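PDB 5I0F: glycoside hydrolase family 31 from Trueperella pyogenes, which probably breaks down cycloalternan, a cyclic glucose tetrasaccharide, by cleaving its alpha-glucosidic bonds through a covalent glycosyl-enzyme intermediate. Local coordinates for residues A[143-148]-A[168-173]; A[189-194]-A[237-242]; A[213-218]-A[275-280]; A[546-551]-A[651-656]. All coordinates share one frame; numbering follows the deposited sequence.

Contact 1 (A[143-148]-A[168-173]); sequences GDRFIP and RIEGDE
Two like-charged groups, the guanidiniums of Arg145 and Arg168, lie stacked on each other, their centres 4.7 Å apart and their planes inclined by 27°. The side chains cross at about a right angle, and NH1 of Arg168 comes within 3.7 Å of CD of Arg145. Surrounding carboxylates probably offset the repulsion. Arg145 meets Glu173 tip to tip in a nearly coplanar, end-on pair: NH1 bonds to OE1 at 2.8 Å, almost straight and on the syn lone pair, while NH2 reaches OE2 on its syn side, somewhat out of both planes. Arg145 NH1 also donates to the carbonyl O of Arg168 at 3.0 Å; this oxygen lies in the guanidinium plane, although the donor stands above the carbonyl plane. A bend at chi2 (-52°) places CD of Arg145 over one face of the Arg168 guanidinium. Glu170 lies over one face of the Arg145 guanidinium in a long salt bridge through charge alone, and uses the anti lone pair of OE2 to bind NH2 of Arg168 at 2.8 Å. OE1 of Glu173 accepts a second bond, from the backbone N of Glu170, and its OE2 is held by Trp226, which fixes the carboxylate that Arg145 grips. Arg168 N to Arg145 O, 2.8 Å, joins the backbones, and Asp144 adds its charge near NE of Arg145. The result is a five-residue salt-bridge network tying together two connections that each pass from one sheet to the other in a beta-sandwich, one of them closing with a type I turn at Glu170 to Glu173.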
loop_
_atom_site.group_PDB
_atom_site.type_symbol
_atom_site.label_atom_id
_atom_site.label_comp_id
_atom_site.label_asym_id
_atom_site.label_seq_id
_atom_site.Cartn_x
_atom_site.Cartn_y
_atom_site.Cartn_z
ATOM N N GLY A 143 26.143 3.307 16.872
ATOM C CA GLY A 143 26.735 3.801 15.620
ATOM C C GLY A 143 27.207 5.234 15.747
ATOM O O GLY A 143 27.174 5.804 16.838
ATOM N N ASP A 144 27.626 5.827 14.634
ATOM C CA ASP A 144 28.340 7.118 14.661
ATOM C C ASP A 144 27.645 8.289 13.953
ATOM O O ASP A 144 28.206 9.383 13.926
ATOM C CB ASP A 144 29.795 6.953 14.124
ATOM C CG ASP A 144 29.865 6.463 12.655
ATOM O OD1 ASP A 144 28.940 6.705 11.860
ATOM O OD2 ASP A 144 30.878 5.826 12.285
ATOM N N ARG A 145 26.450 8.087 13.384
ATOM C CA ARG A 145 25.762 9.183 12.672
ATOM C C ARG A 145 24.745 9.974 13.499
ATOM O O ARG A 145 24.352 11.061 13.099
ATOM C CB ARG A 145 25.114 8.672 11.381
ATOM C CG ARG A 145 26.094 8.036 10.388
ATOM C CD ARG A 145 27.301 8.912 10.063
ATOM N NE ARG A 145 28.102 8.339 8.969
ATOM C CZ ARG A 145 27.870 8.497 7.663
ATOM N NH1 ARG A 145 26.870 9.263 7.227
ATOM N NH2 ARG A 145 28.676 7.891 6.776
ATOM N N PHE A 146 24.328 9.444 14.641
ATOM C CA PHE A 146 23.411 10.165 15.542
ATOM C C PHE A 146 24.073 11.438 16.038
ATOM O O PHE A 146 25.202 11.387 16.494
ATOM C CB PHE A 146 23.080 9.276 16.739
ATOM C CG PHE A 146 22.175 9.915 17.770
ATOM C CD1 PHE A 146 20.916 10.377 17.421
ATOM C CD2 PHE A 146 22.562 9.997 19.108
ATOM C CE1 PHE A 146 20.063 10.927 18.372
ATOM C CE2 PHE A 146 21.710 10.541 20.064
ATOM C CZ PHE A 146 20.469 11.017 19.692
ATOM N N ILE A 147 23.367 12.561 15.953
ATOM C CA ILE A 147 23.825 13.842 16.470
ATOM C C ILE A 147 23.315 13.963 17.913
ATOM O O ILE A 147 22.119 14.210 18.127
ATOM C CB ILE A 147 23.258 15.007 15.623
ATOM C CG1 ILE A 147 23.625 14.850 14.124
ATOM C CG2 ILE A 147 23.702 16.353 16.169
ATOM C CD1 ILE A 147 25.110 14.836 13.813
ATOM N N PRO A 148 24.200 13.763 18.908
ATOM C CA PRO A 148 23.702 13.611 20.286
ATOM C C PRO A 148 22.965 14.808 20.899
ATOM O O PRO A 148 22.113 14.599 21.752
ATOM C CB PRO A 148 24.949 13.240 21.099
ATOM C CG PRO A 148 26.119 13.599 20.259
ATOM C CD PRO A 148 25.674 13.658 18.830
ATOM N N ARG A 168 23.653 12.305 10.736
ATOM C CA ARG A 168 24.577 12.894 9.784
ATOM C C ARG A 168 24.631 12.089 8.466
ATOM O O ARG A 168 24.710 10.867 8.493
ATOM C CB ARG A 168 25.970 12.965 10.413
ATOM C CG ARG A 168 26.979 13.770 9.600
ATOM C CD ARG A 168 28.230 14.092 10.414
ATOM N NE ARG A 168 28.914 12.865 10.782
ATOM C CZ ARG A 168 29.695 12.140 9.974
ATOM N NH1 ARG A 168 30.251 11.030 10.451
ATOM N NH2 ARG A 168 29.957 12.512 8.708
ATOM N N ILE A 169 24.624 12.788 7.332
ATOM C CA ILE A 169 24.826 12.179 6.006
ATOM C C ILE A 169 25.975 12.911 5.337
ATOM O O ILE A 169 26.129 14.113 5.524
ATOM C CB ILE A 169 23.524 12.205 5.148
ATOM C CG1 ILE A 169 23.713 11.552 3.786
ATOM C CG2 ILE A 169 22.983 13.623 4.944
ATOM C CD1 ILE A 169 22.396 11.223 3.082
ATOM N N GLU A 170 26.788 12.167 4.590
ATOM C CA GLU A 170 27.974 12.701 3.907
ATOM C C GLU A 170 27.690 13.001 2.430
ATOM O O GLU A 170 26.700 12.538 1.859
ATOM C CB GLU A 170 29.161 11.737 4.073
ATOM C CG GLU A 170 29.527 11.568 5.546
ATOM C CD GLU A 170 30.789 10.759 5.806
ATOM O OE1 GLU A 170 31.310 10.125 4.882
ATOM O OE2 GLU A 170 31.265 10.767 6.963
ATOM N N GLY A 171 28.550 13.825 1.845
ATOM C CA GLY A 171 28.301 14.458 0.545
ATOM C C GLY A 171 28.059 13.534 -0.631
ATOM O O GLY A 171 27.297 13.872 -1.539
ATOM N N ASP A 172 28.668 12.357 -0.607
ATOM C CA ASP A 172 28.472 11.387 -1.687
ATOM C C ASP A 172 27.460 10.283 -1.362
ATOM O O ASP A 172 27.410 9.274 -2.079
ATOM C CB ASP A 172 29.801 10.752 -2.066
ATOM C CG ASP A 172 30.369 9.864 -0.961
ATOM O OD1 ASP A 172 30.151 10.166 0.255
ATOM O OD2 ASP A 172 31.047 8.879 -1.335
ATOM N N GLU A 173 26.660 10.458 -0.306
ATOM C CA GLU A 173 25.733 9.401 0.115
ATOM C C GLU A 173 24.349 9.542 -0.517
ATOM O O GLU A 173 23.855 10.656 -0.708
ATOM C CB GLU A 173 25.644 9.329 1.638
ATOM C CG GLU A 173 26.863 8.627 2.221
ATOM C CD GLU A 173 26.913 8.548 3.731
ATOM O OE1 GLU A 173 26.338 9.408 4.442
ATOM O OE2 GLU A 173 27.602 7.626 4.233
#

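Contact 2 (A[189-194]-A[237-242]); sequences GLRLDS and WYDVAA
Antiparallel pairing at the edge of a six-stranded sheet brings Arg191, Leu192 and Asp193 opposite Asp239, Tyr238 and Trp237. Leu192 and Tyr238 form the hydrogen-bonded pair, with Leu192 N to Tyr238 O at 2.9 Å and Tyr238 N to Leu192 O at 3.0 Å; Val240 N to Leu190 O and Gly189 N to Val240 O carry the ladder onward. Between these bonds the CA of Arg191 makes a C-H...O contact with Tyr238 O.

On one face, Arg191 runs alongside Asp239, pointing the same way. Its NE gives a weak bond of 3.1 Å to OD2, with guanidinium and carboxylate planes turned 90° apart, and CB of Ala242 sits 3.7 Å above the guanidinium, over its centre. Thr243 OG1 bonds to both Asp239 OD2 and Arg191 NH2. OD1 of Asp239 accepts from the backbone N of Ala242, an Asx motif that steadies the carboxylate beside Arg191. Farther along this face, CB of Asp193 lies 3.5 Å from CD1 of Trp237, while its carboxylate is taken by Tyr13 and Arg235.

The other face is apolar: CD2 of Leu192 touches CG2 of Val240 at 3.7 Å, and CG of Leu192 packs on CB of Tyr238. The pair forms the edge of the six-stranded sheet of a beta-sandwich, with Leu192 and Val240 packed on Phe178 of the opposing sheet.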
loop_
_atom_site.group_PDB
_atom_site.type_symbol
_atom_site.label_atom_id
_atom_site.label_comp_id
_atom_site.label_asym_id
_atom_site.label_seq_id
_atom_site.Cartn_x
_atom_site.Cartn_y
_atom_site.Cartn_z
ATOM N N GLY A 189 17.102 14.716 -0.623
ATOM C CA GLY A 189 16.482 15.948 -1.100
ATOM C C GLY A 189 14.978 16.067 -0.877
ATOM O O GLY A 189 14.407 17.137 -1.099
ATOM N N LEU A 190 14.333 14.971 -0.461
ATOM C CA LEU A 190 12.891 14.912 -0.323
ATOM C C LEU A 190 12.483 14.944 1.147
ATOM O O LEU A 190 13.266 14.557 2.032
ATOM C CB LEU A 190 12.333 13.626 -0.963
ATOM C CG LEU A 190 12.599 13.379 -2.457
ATOM C CD1 LEU A 190 11.890 12.095 -2.917
ATOM C CD2 LEU A 190 12.183 14.575 -3.296
ATOM N N ARG A 191 11.270 15.426 1.380
ATOM C CA ARG A 191 10.584 15.269 2.653
ATOM C C ARG A 191 9.450 14.272 2.420
ATOM O O ARG A 191 8.690 14.396 1.455
ATOM C CB ARG A 191 10.010 16.584 3.166
ATOM C CG ARG A 191 11.042 17.699 3.313
ATOM C CD ARG A 191 10.431 19.016 3.790
ATOM N NE ARG A 191 11.474 20.047 3.792
ATOM C CZ ARG A 191 11.871 20.785 2.746
ATOM N NH1 ARG A 191 11.276 20.692 1.557
ATOM N NH2 ARG A 191 12.880 21.654 2.900
ATOM N N LEU A 192 9.334 13.298 3.299
ATOM C CA LEU A 192 8.311 12.256 3.162
ATOM C C LEU A 192 7.858 11.763 4.523
ATOM O O LEU A 192 8.250 12.309 5.542
ATOM C CB LEU A 192 8.860 11.116 2.309
ATOM C CG LEU A 192 10.064 10.408 2.923
ATOM C CD1 LEU A 192 9.942 8.924 2.744
ATOM C CD2 LEU A 192 11.370 10.896 2.352
ATOM N N ASP A 193 7.013 10.744 4.550
ATOM C CA ASP A 193 6.618 10.128 5.804
ATOM C C ASP A 193 6.322 8.652 5.562
ATOM O O ASP A 193 6.376 8.194 4.415
ATOM C CB ASP A 193 5.445 10.915 6.478
ATOM C CG ASP A 193 4.082 10.751 5.779
ATOM O OD1 ASP A 193 3.987 10.320 4.607
ATOM O OD2 ASP A 193 3.056 11.060 6.443
ATOM N N SER A 194 6.108 7.916 6.644
ATOM C CA SER A 194 5.781 6.510 6.604
ATOM C C SER A 194 4.507 6.254 7.392
ATOM O O SER A 194 4.544 6.066 8.631
ATOM C CB SER A 194 6.958 5.658 7.110
ATOM O OG SER A 194 7.974 5.648 6.089
ATOM N N TRP A 237 8.227 10.785 10.141
ATOM C CA TRP A 237 8.471 11.744 9.066
ATOM C C TRP A 237 9.988 11.896 8.877
ATOM O O TRP A 237 10.775 11.762 9.851
ATOM C CB TRP A 237 7.885 13.100 9.423
ATOM C CG TRP A 237 6.397 13.203 9.573
ATOM C CD1 TRP A 237 5.521 13.711 8.654
ATOM C CD2 TRP A 237 5.624 12.884 10.725
ATOM N NE1 TRP A 237 4.248 13.706 9.155
ATOM C CE2 TRP A 237 4.281 13.204 10.428
ATOM C CE3 TRP A 237 5.936 12.364 11.994
ATOM C CZ2 TRP A 237 3.237 13.014 11.348
ATOM C CZ3 TRP A 237 4.898 12.175 12.915
ATOM C CH2 TRP A 237 3.565 12.504 12.587
ATOM N N TYR A 238 10.387 12.184 7.638
ATOM C CA TYR A 238 11.802 12.236 7.223
ATOM C C TYR A 238 12.029 13.452 6.341
ATOM O O TYR A 238 11.323 13.646 5.328
ATOM C CB TYR A 238 12.223 10.936 6.476
ATOM C CG TYR A 238 11.923 9.719 7.307
ATOM C CD1 TYR A 238 12.822 9.285 8.278
ATOM C CD2 TYR A 238 10.708 9.041 7.186
ATOM C CE1 TYR A 238 12.519 8.206 9.091
ATOM C CE2 TYR A 238 10.395 7.962 7.996
ATOM C CZ TYR A 238 11.305 7.554 8.945
ATOM O OH TYR A 238 11.023 6.494 9.745
ATOM N N ASP A 239 12.983 14.284 6.746
ATOM C CA ASP A 239 13.501 15.379 5.933
ATOM C C ASP A 239 14.908 14.946 5.559
ATOM O O ASP A 239 15.843 15.011 6.383
ATOM C CB ASP A 239 13.486 16.672 6.751
ATOM C CG ASP A 239 13.885 17.888 5.954
ATOM O OD1 ASP A 239 14.854 17.849 5.191
ATOM O OD2 ASP A 239 13.229 18.919 6.113
ATOM N N VAL A 240 15.043 14.440 4.341
ATOM C CA VAL A 240 16.237 13.709 3.957
ATOM C C VAL A 240 17.220 14.690 3.333
ATOM O O VAL A 240 17.420 14.728 2.113
ATOM C CB VAL A 240 15.945 12.526 3.029
ATOM C CG1 VAL A 240 17.193 11.656 2.871
ATOM C CG2 VAL A 240 14.789 11.688 3.586
ATOM N N ALA A 241 17.825 15.487 4.200
ATOM C CA ALA A 241 18.786 16.494 3.773
ATOM C C ALA A 241 18.196 17.499 2.774
ATOM O O ALA A 241 18.889 17.913 1.821
ATOM C CB ALA A 241 20.050 15.827 3.213
ATOM N N ALA A 242 16.933 17.875 2.986
ATOM C CA ALA A 242 16.260 18.874 2.165
ATOM C C ALA A 242 16.458 20.231 2.838
ATOM O O ALA A 242 17.004 21.137 2.234
ATOM C CB ALA A 242 14.775 18.554 2.017
#

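Contact 3 (A[213-218]-A[275-280]); sequences MPFAQV and DVLNGF
Strand 215-218 and helix 275-280 run nearly antiparallel, their axes 9.2 Å apart at closest approach and 164° between directions. This is a helix packed on a sheet: helix 273-284 follows strand 263-271 of the five-stranded sheet and covers the face from which Phe215 and Gln217 project. Phe215 and Phe280 carry the contact as an offset stack. Their rings are almost exactly parallel, planes 3° apart, with centroids separated by 3.9 Å. CG of Phe280 lies 3.5 Å from CD1 of Phe215, and each ring also covers the other's CB: Phe215 CB is 3.8 Å from the centroid of Phe280, and Phe280 CB 4.0 Å from that of Phe215, both CH-pi contacts over a face. The CB of Phe280 points toward the strand, and CG stands anti to the backbone N (chi1 -177°). Val276, one helical turn before Phe280, sets CG1 at the edge of the Phe215 ring and 3.9 Å from CB of Gln217.

The amide of Gln217 is buried but has partners: NE2 donates to the carbonyls of Ala552 and Val176, and OE1 has a weak bond to the hydroxyl of Tyr656. At the far end of the stack the chain turns a corner at Pro214, the centre of an inverse gamma turn, and the last contact is Met-aromatic. The extended Met213 brings its SD into the plane of the Phe280 ring at the edge, 3.7 Å from CE2 and 3.8 Å from CZ.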
loop_
_atom_site.group_PDB
_atom_site.type_symbol
_atom_site.label_atom_id
_atom_site.label_comp_id
_atom_site.label_asym_id
_atom_site.label_seq_id
_atom_site.Cartn_x
_atom_site.Cartn_y
_atom_site.Cartn_z
ATOM N N MET A 213 7.803 1.920 5.125
ATOM C CA MET A 213 8.551 1.371 6.277
ATOM C C MET A 213 9.432 2.460 6.877
ATOM O O MET A 213 9.937 3.315 6.147
ATOM C CB MET A 213 9.410 0.182 5.861
ATOM C CG MET A 213 8.618 -1.036 5.398
ATOM S SD MET A 213 9.700 -2.418 5.062
ATOM C CE MET A 213 8.623 -3.510 4.127
ATOM N N PRO A 214 9.620 2.451 8.210
ATOM C CA PRO A 214 10.487 3.452 8.830
ATOM C C PRO A 214 11.948 2.989 8.844
ATOM O O PRO A 214 12.554 2.852 9.910
ATOM C CB PRO A 214 9.895 3.591 10.227
ATOM C CG PRO A 214 9.380 2.200 10.536
ATOM C CD PRO A 214 8.866 1.682 9.219
ATOM N N PHE A 215 12.497 2.806 7.652
ATOM C CA PHE A 215 13.823 2.206 7.440
ATOM C C PHE A 215 14.378 2.735 6.141
ATOM O O PHE A 215 13.617 2.914 5.175
ATOM C CB PHE A 215 13.746 0.662 7.353
ATOM C CG PHE A 215 14.891 0.030 6.572
ATOM C CD1 PHE A 215 16.110 -0.220 7.181
ATOM C CD2 PHE A 215 14.747 -0.291 5.233
ATOM C CE1 PHE A 215 17.163 -0.765 6.466
ATOM C CE2 PHE A 215 15.805 -0.835 4.506
ATOM C CZ PHE A 215 17.007 -1.092 5.137
ATOM N N ALA A 216 15.688 2.958 6.103
ATOM C CA ALA A 216 16.401 3.252 4.851
ATOM C C ALA A 216 17.867 2.874 4.968
ATOM O O ALA A 216 18.419 2.826 6.062
ATOM C CB ALA A 216 16.271 4.727 4.496
ATOM N N GLN A 217 18.485 2.604 3.830
ATOM C CA GLN A 217 19.926 2.399 3.761
ATOM C C GLN A 217 20.558 3.622 3.127
ATOM O O GLN A 217 19.918 4.342 2.347
ATOM C CB GLN A 217 20.292 1.096 3.039
ATOM C CG GLN A 217 19.861 0.954 1.603
ATOM C CD GLN A 217 18.993 -0.295 1.399
ATOM O OE1 GLN A 217 19.483 -1.427 1.388
ATOM N NE2 GLN A 217 17.692 -0.084 1.254
ATOM N N VAL A 218 21.804 3.874 3.513
ATOM C CA VAL A 218 22.525 5.061 3.091
ATOM C C VAL A 218 23.827 4.555 2.510
ATOM O O VAL A 218 24.601 3.896 3.205
ATOM C CB VAL A 218 22.780 6.017 4.260
ATOM C CG1 VAL A 218 23.476 7.278 3.757
ATOM C CG2 VAL A 218 21.489 6.377 5.002
ATOM N N ASP A 275 24.800 -6.411 3.745
ATOM C CA ASP A 275 24.898 -6.513 5.217
ATOM C C ASP A 275 23.783 -5.694 5.893
ATOM O O ASP A 275 23.146 -6.142 6.848
ATOM C CB ASP A 275 26.256 -6.006 5.750
ATOM C CG ASP A 275 27.449 -6.896 5.365
ATOM O OD1 ASP A 275 27.269 -8.104 5.133
ATOM O OD2 ASP A 275 28.585 -6.370 5.306
ATOM N N VAL A 276 23.567 -4.487 5.393
ATOM C CA VAL A 276 22.579 -3.575 5.982
ATOM C C VAL A 276 21.160 -4.102 5.825
ATOM O O VAL A 276 20.383 -4.180 6.810
ATOM C CB VAL A 276 22.691 -2.159 5.388
ATOM C CG1 VAL A 276 21.545 -1.265 5.862
ATOM C CG2 VAL A 276 24.037 -1.554 5.757
ATOM N N LEU A 277 20.813 -4.483 4.599
ATOM C CA LEU A 277 19.485 -5.039 4.360
ATOM C C LEU A 277 19.275 -6.304 5.182
ATOM O O LEU A 277 18.212 -6.449 5.803
ATOM C CB LEU A 277 19.200 -5.261 2.872
ATOM C CG LEU A 277 17.836 -5.858 2.489
ATOM C CD1 LEU A 277 16.668 -4.991 2.959
ATOM C CD2 LEU A 277 17.784 -6.037 0.978
ATOM N N ASN A 278 20.284 -7.170 5.284
ATOM C CA ASN A 278 20.164 -8.341 6.160
ATOM C C ASN A 278 19.944 -8.017 7.627
ATOM O O ASN A 278 19.213 -8.727 8.320
ATOM C CB ASN A 278 21.363 -9.274 6.036
ATOM C CG ASN A 278 21.180 -10.268 4.936
ATOM O OD1 ASN A 278 20.375 -11.199 5.045
ATOM N ND2 ASN A 278 21.911 -10.083 3.872
ATOM N N GLY A 279 20.577 -6.954 8.100
ATOM C CA GLY A 279 20.341 -6.490 9.459
ATOM C C GLY A 279 18.875 -6.185 9.676
ATOM O O GLY A 279 18.263 -6.642 10.656
ATOM N N PHE A 280 18.314 -5.412 8.757
ATOM C CA PHE A 280 16.892 -5.069 8.800
ATOM C C PHE A 280 15.985 -6.305 8.728
ATOM O O PHE A 280 15.070 -6.471 9.557
ATOM C CB PHE A 280 16.572 -4.054 7.708
ATOM C CG PHE A 280 15.125 -3.585 7.714
ATOM C CD1 PHE A 280 14.515 -3.136 8.887
ATOM C CD2 PHE A 280 14.378 -3.594 6.540
ATOM C CE1 PHE A 280 13.183 -2.720 8.889
ATOM C CE2 PHE A 280 13.053 -3.157 6.530
ATOM C CZ PHE A 280 12.456 -2.721 7.712
#

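Contact 4 (A[546-551]-A[651-656]); sequences AGITAG and MRAMFY
One water holds Ile548 and Ala653 together across the contact and is gripped by three backbone groups. It donates to the carbonyl O of Ile548 at 2.8 Å and to that of Met651 at 2.9 Å, and accepts from the N of Ala653 at 2.8 Å. The segments share no direct hydrogen bond, and this bridge is the polar link between the last turn of helix 537-551 and the chain leaving strand 651-652.

Around it the packing is apolar. CG2 of Ile548, anti to the backbone N, meets CB of Ala653 at 3.5 Å. CG1, the other branch, faces CE of Met651 at 4.1 Å, where the two side chains cross at about a right angle. Met651 is fully extended (chi1 -177°, chi2 168°), which carries its sulfur to the helix surface: SD lies 3.9 Å from CA of Gly547. Gly551, one turn on, has its CA 4.1 Å from the carbonyl O of Met651. With glycine at both positions, the strand lies directly against the helix backbone. Trp558 of the next barrel strand and Tyr671 of the neighbouring strand continue the apolar surroundings of Met651.

The contact joins a helix of the TIM barrel to the first strand of the C-terminal beta domain. Its chemistry implies an apolar interface whose polar link across the two segments is a water, hydrogen-bonded to two carbonyls and one N-H in a buried setting.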
loop_
_atom_site.group_PDB
_atom_site.type_symbol
_atom_site.label_atom_id
_atom_site.label_comp_id
_atom_site.label_asym_id
_atom_site.label_seq_id
_atom_site.Cartn_x
_atom_site.Cartn_y
_atom_site.Cartn_z
ATOM N N ALA A 546 8.771 1.680 -7.895
ATOM C CA ALA A 546 8.089 0.984 -6.807
ATOM C C ALA A 546 8.667 -0.411 -6.564
ATOM O O ALA A 546 8.891 -0.796 -5.418
ATOM C CB ALA A 546 6.605 0.936 -7.068
ATOM N N GLY A 547 8.945 -1.150 -7.632
ATOM C CA GLY A 547 9.467 -2.502 -7.481
ATOM C C GLY A 547 10.889 -2.557 -6.954
ATOM O O GLY A 547 11.206 -3.389 -6.124
ATOM N N ILE A 548 11.741 -1.654 -7.446
ATOM C CA ILE A 548 13.125 -1.567 -7.001
ATOM C C ILE A 548 13.205 -1.139 -5.536
ATOM O O ILE A 548 13.947 -1.754 -4.748
ATOM C CB ILE A 548 13.941 -0.613 -7.901
ATOM C CG1 ILE A 548 13.933 -1.142 -9.333
ATOM C CG2 ILE A 548 15.375 -0.459 -7.384
ATOM C CD1 ILE A 548 14.471 -0.159 -10.348
ATOM N N THR A 549 12.424 -0.116 -5.161
ATOM C CA THR A 549 12.434 0.378 -3.803
ATOM C C THR A 549 11.814 -0.647 -2.848
ATOM O O THR A 549 12.349 -0.854 -1.755
ATOM C CB THR A 549 11.756 1.750 -3.651
ATOM O OG1 THR A 549 10.419 1.732 -4.146
ATOM C CG2 THR A 549 12.542 2.814 -4.383
ATOM N N ALA A 550 10.737 -1.316 -3.275
ATOM C CA ALA A 550 10.131 -2.359 -2.436
ATOM C C ALA A 550 11.163 -3.488 -2.212
ATOM O O ALA A 550 11.348 -3.954 -1.082
ATOM C CB ALA A 550 8.861 -2.893 -3.071
ATOM N N GLY A 551 11.854 -3.882 -3.281
ATOM C CA GLY A 551 12.936 -4.878 -3.195
ATOM C C GLY A 551 14.028 -4.511 -2.201
ATOM O O GLY A 551 14.477 -5.352 -1.383
ATOM N N MET A 651 14.406 -8.283 -7.724
ATOM C CA MET A 651 14.376 -7.039 -8.501
ATOM C C MET A 651 15.226 -6.027 -7.764
ATOM O O MET A 651 14.810 -5.470 -6.749
ATOM C CB MET A 651 12.935 -6.548 -8.672
ATOM C CG MET A 651 12.790 -5.308 -9.525
ATOM S SD MET A 651 11.049 -5.042 -9.930
ATOM C CE MET A 651 11.170 -3.649 -11.057
ATOM N N ARG A 652 16.444 -5.818 -8.274
ATOM C CA ARG A 652 17.575 -5.438 -7.420
ATOM C C ARG A 652 18.211 -4.150 -7.905
ATOM O O ARG A 652 18.764 -4.102 -9.000
ATOM C CB ARG A 652 18.612 -6.579 -7.394
ATOM C CG ARG A 652 19.862 -6.339 -6.549
ATOM C CD ARG A 652 20.866 -7.485 -6.708
ATOM N NE ARG A 652 20.221 -8.772 -6.411
ATOM C CZ ARG A 652 20.798 -9.965 -6.543
ATOM N NH1 ARG A 652 22.058 -10.067 -6.942
ATOM N NH2 ARG A 652 20.109 -11.059 -6.247
ATOM N N ALA A 653 18.158 -3.107 -7.087
ATOM C CA ALA A 653 18.874 -1.879 -7.410
ATOM C C ALA A 653 20.358 -2.165 -7.671
ATOM O O ALA A 653 20.948 -3.098 -7.116
ATOM C CB ALA A 653 18.724 -0.876 -6.307
ATOM N N MET A 654 20.959 -1.341 -8.509
ATOM C CA MET A 654 22.344 -1.551 -8.951
ATOM C C MET A 654 23.361 -1.472 -7.818
ATOM O O MET A 654 24.422 -2.098 -7.878
ATOM C CB MET A 654 22.704 -0.516 -9.995
ATOM C CG MET A 654 21.776 -0.503 -11.186
ATOM S SD MET A 654 22.243 -1.759 -12.369
ATOM C CE MET A 654 23.533 -0.801 -13.154
ATOM N N PHE A 655 23.043 -0.694 -6.782
ATOM C CA PHE A 655 23.976 -0.477 -5.684
ATOM C C PHE A 655 24.273 -1.732 -4.872
ATOM O O PHE A 655 25.279 -1.754 -4.184
ATOM C CB PHE A 655 23.556 0.704 -4.773
ATOM C CG PHE A 655 22.370 0.430 -3.887
ATOM C CD1 PHE A 655 22.527 -0.229 -2.680
ATOM C CD2 PHE A 655 21.115 0.899 -4.219
ATOM C CE1 PHE A 655 21.446 -0.453 -1.844
ATOM C CE2 PHE A 655 20.021 0.666 -3.396
ATOM C CZ PHE A 655 20.187 -0.003 -2.199
ATOM N N TYR A 656 23.426 -2.768 -4.933
ATOM C CA TYR A 656 23.706 -3.990 -4.165
ATOM C C TYR A 656 24.985 -4.693 -4.639
ATOM O O TYR A 656 25.748 -5.182 -3.819
ATOM C CB TYR A 656 22.502 -4.972 -4.146
ATOM C CG TYR A 656 21.439 -4.468 -3.213
ATOM C CD1 TYR A 656 21.592 -4.573 -1.834
ATOM C CD2 TYR A 656 20.319 -3.811 -3.699
ATOM C CE1 TYR A 656 20.631 -4.064 -0.965
ATOM C CE2 TYR A 656 19.344 -3.293 -2.841
ATOM C CZ TYR A 656 19.510 -3.412 -1.480
ATOM O OH TYR A 656 18.553 -2.891 -0.632
HETATM O O HOH W 1 16.149 -3.463 -5.137
#

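In the fold
Contacts 1, 2 and 3 lie within one beta-sandwich: contact 1 ties connections between its two sheets, contact 2 pairs strands of the six-stranded sheet, and contact 3 places helix 273-284 on the five-stranded one. Contact 4 then joins the TIM barrel to the C-terminal domain. Contact 1 closes before contact 2 opens; contacts 2 and 3 interleave along the chain, and contact 4 follows. Centres of contacts 3 and 4 are 13 Å apart, and those of contacts 1 and 4 about 23 Å. Ile169 packs on Ala241 and Val218, linking contact 1 to contacts 2 and 3, and Ser194 meets the carbonyl of Met213. Leu277 packs on Gly551 and Tyr656, so the sandwich helix lies against both barrel and C-terminal domain.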